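Local structure of possible HxlR family transcriptional factor (Thermoplasma volcanium, 3DF8) at residues L31-L36 with Y83-K88. The protein probably binds DNA as a winged helix-turn-helix transcriptional regulator of the HxlR family, assembling as a dimer. Sequence-based numbering, arbitrary orientation. Where two conformers were deposited one is given.
Sequences LIISVL and YALTEK
The side chains of Leu36 and Leu85 cross obliquely where helix 29-36 meets strand 81-85, with CB of Leu36 set 3.8 Å from CG of Leu85. The axes of the helical and strand segments stand nearly perpendicular, at 97°. In Leu85 a chi1 of -68° puts CG beside the backbone N, against CB of Leu36. Its CD1 methyl comes to 3.7 Å from the carbonyl O of Ile33, while CD2 packs 4.2 Å from CG2 of Ile33 and also touches CB of Leu36. The leucine thus sits against both Ile33 and Leu36, three residues apart on the helix. The CD2 methyl of Leu36 meets Tyr83, 3.9 Å from its CB; the CD1 methyl of Leu36 stays beside CD2 of Leu85. The end of the tyrosine leads away, and its side chain touches Ile64 of helix 57-69. Val73 of the paired strand touches both leucines, and Met90 of helix 87-108 adds to the packing on Leu85. An alanine in place of Leu85 would probably open a gap beside Ile33 and Leu36 and weaken the hold of the strand on the helix. Branched apolar side chains thus make the direct contact between helix and wing hairpin, whereas O of Leu36 and N of Leu85 are bridged by one water (2.7 and 2.8 Å) and not bonded to each other; a second water donates to O of Tyr83 but only weakly to O of Leu36.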
loop_
_atom_site.group_PDB
_atom_site.type_symbol
_atom_site.label_atom_id
_atom_site.label_comp_id
_atom_site.label_asym_id
_atom_site.label_seq_id
_atom_site.Cartn_x
_atom_site.Cartn_y
_atom_site.Cartn_z
ATOM N N LEU A 31 3.203 -1.935 7.584
ATOM C CA LEU A 31 4.281 -1.889 8.589
ATOM C C LEU A 31 4.392 -3.222 9.341
ATOM O O LEU A 31 5.518 -3.636 9.658
ATOM C CB LEU A 31 4.062 -0.759 9.556
ATOM C CG LEU A 31 4.269 0.651 8.973
ATOM C CD1 LEU A 31 3.831 1.685 10.037
ATOM C CD2 LEU A 31 5.687 0.834 8.435
ATOM N N ILE A 32 3.261 -3.862 9.660
ATOM C CA ILE A 32 3.303 -5.188 10.342
ATOM C C ILE A 32 4.021 -6.209 9.424
ATOM O O ILE A 32 4.936 -6.934 9.865
ATOM C CB ILE A 32 1.907 -5.664 10.722
ATOM C CG1 ILE A 32 1.346 -4.758 11.852
ATOM C CG2 ILE A 32 1.965 -7.138 11.155
ATOM C CD1 ILE A 32 -0.218 -4.814 12.082
ATOM N N ILE A 33 3.592 -6.295 8.169
ATOM C CA ILE A 33 4.278 -7.170 7.196
ATOM C C ILE A 33 5.766 -6.874 7.117
ATOM O O ILE A 33 6.576 -7.782 7.100
ATOM C CB ILE A 33 3.611 -7.104 5.792
ATOM C CG1 ILE A 33 2.165 -7.643 5.909
ATOM C CG2 ILE A 33 4.480 -7.781 4.686
ATOM C CD1 ILE A 33 1.272 -7.391 4.662
ATOM N N SER A 34 6.112 -5.589 7.067
ATOM C CA SER A 34 7.528 -5.199 6.979
ATOM C C SER A 34 8.335 -5.629 8.217
ATOM O O SER A 34 9.450 -6.211 8.104
ATOM C CB SER A 34 7.593 -3.692 6.799
ATOM O OG SER A 34 6.864 -3.299 5.633
ATOM N N VAL A 35 7.812 -5.365 9.403
ATOM C CA VAL A 35 8.612 -5.674 10.600
ATOM C C VAL A 35 8.711 -7.189 10.806
ATOM O O VAL A 35 9.696 -7.666 11.337
ATOM C CB VAL A 35 8.169 -4.912 11.892
ATOM C CG1 VAL A 35 8.345 -3.403 11.718
ATOM C CG2 VAL A 35 6.728 -5.281 12.325
ATOM N N LEU A 36 7.690 -7.944 10.372
ATOM C CA LEU A 36 7.732 -9.410 10.550
ATOM C C LEU A 36 8.882 -10.053 9.776
ATOM O O LEU A 36 9.337 -11.188 10.068
ATOM C CB LEU A 36 6.371 -10.043 10.212
ATOM C CG LEU A 36 5.331 -10.031 11.325
ATOM C CD1 LEU A 36 3.969 -10.460 10.833
ATOM C CD2 LEU A 36 5.779 -10.889 12.536
ATOM N N TYR A 83 5.375 -15.106 15.794
ATOM C CA TYR A 83 4.689 -14.840 14.535
ATOM C C TYR A 83 5.754 -14.749 13.436
ATOM O O TYR A 83 6.893 -14.337 13.664
ATOM C CB TYR A 83 3.900 -13.511 14.650
ATOM C CG TYR A 83 2.882 -13.474 15.820
ATOM C CD1 TYR A 83 1.535 -13.754 15.597
ATOM C CD2 TYR A 83 3.286 -13.201 17.135
ATOM C CE1 TYR A 83 0.592 -13.747 16.686
ATOM C CE2 TYR A 83 2.358 -13.199 18.215
ATOM C CZ TYR A 83 1.035 -13.480 17.961
ATOM O OH TYR A 83 0.158 -13.479 19.029
ATOM N N ALA A 84 5.351 -15.134 12.238
ATOM C CA ALA A 84 6.226 -15.078 11.097
ATOM C C ALA A 84 5.370 -14.946 9.846
ATOM O O ALA A 84 4.203 -15.350 9.804
ATOM C CB ALA A 84 7.079 -16.363 10.996
ATOM N N LEU A 85 5.983 -14.413 8.806
ATOM C CA LEU A 85 5.338 -14.388 7.497
ATOM C C LEU A 85 5.324 -15.806 6.899
ATOM O O LEU A 85 6.298 -16.591 7.022
ATOM C CB LEU A 85 6.136 -13.467 6.586
ATOM C CG LEU A 85 6.083 -11.989 6.979
ATOM C CD1 LEU A 85 7.038 -11.279 6.052
ATOM C CD2 LEU A 85 4.655 -11.431 6.835
ATOM N N THR A 86 4.231 -16.127 6.220
ATOM C CA THR A 86 4.188 -17.304 5.360
ATOM C C THR A 86 4.938 -17.016 4.054
ATOM O O THR A 86 5.389 -15.877 3.812
ATOM C CB THR A 86 2.727 -17.631 5.004
ATOM O OG1 THR A 86 2.209 -16.543 4.233
ATOM C CG2 THR A 86 1.879 -17.896 6.267
ATOM N N GLU A 87 5.088 -18.030 3.194
ATOM C CA GLU A 87 5.660 -17.807 1.857
ATOM C C GLU A 87 4.923 -16.687 1.138
ATOM O O GLU A 87 5.550 -15.795 0.565
ATOM C CB GLU A 87 5.600 -19.085 1.011
ATOM C CG GLU A 87 6.167 -18.878 -0.373
ATOM C CD GLU A 87 6.575 -20.164 -1.059
ATOM O OE1 GLU A 87 6.302 -21.269 -0.525
ATOM O OE2 GLU A 87 7.174 -20.058 -2.150
ATOM N N LYS A 88 3.592 -16.707 1.191
ATOM C CA LYS A 88 2.810 -15.592 0.573
ATOM C C LYS A 88 3.098 -14.233 1.221
ATOM O O LYS A 88 3.253 -13.232 0.500
ATOM C CB LYS A 88 1.310 -15.867 0.571
ATOM C CG LYS A 88 0.880 -17.029 -0.359
ATOM C CD LYS A 88 -0.573 -17.315 -0.146
ATOM C CE LYS A 88 -1.056 -18.398 -1.115
ATOM N NZ LYS A 88 -2.455 -18.838 -0.765
HETATM O O HOH W 1 8.696 -13.670 9.141
HETATM O O HOH W 2 8.965 -12.887 12.887
#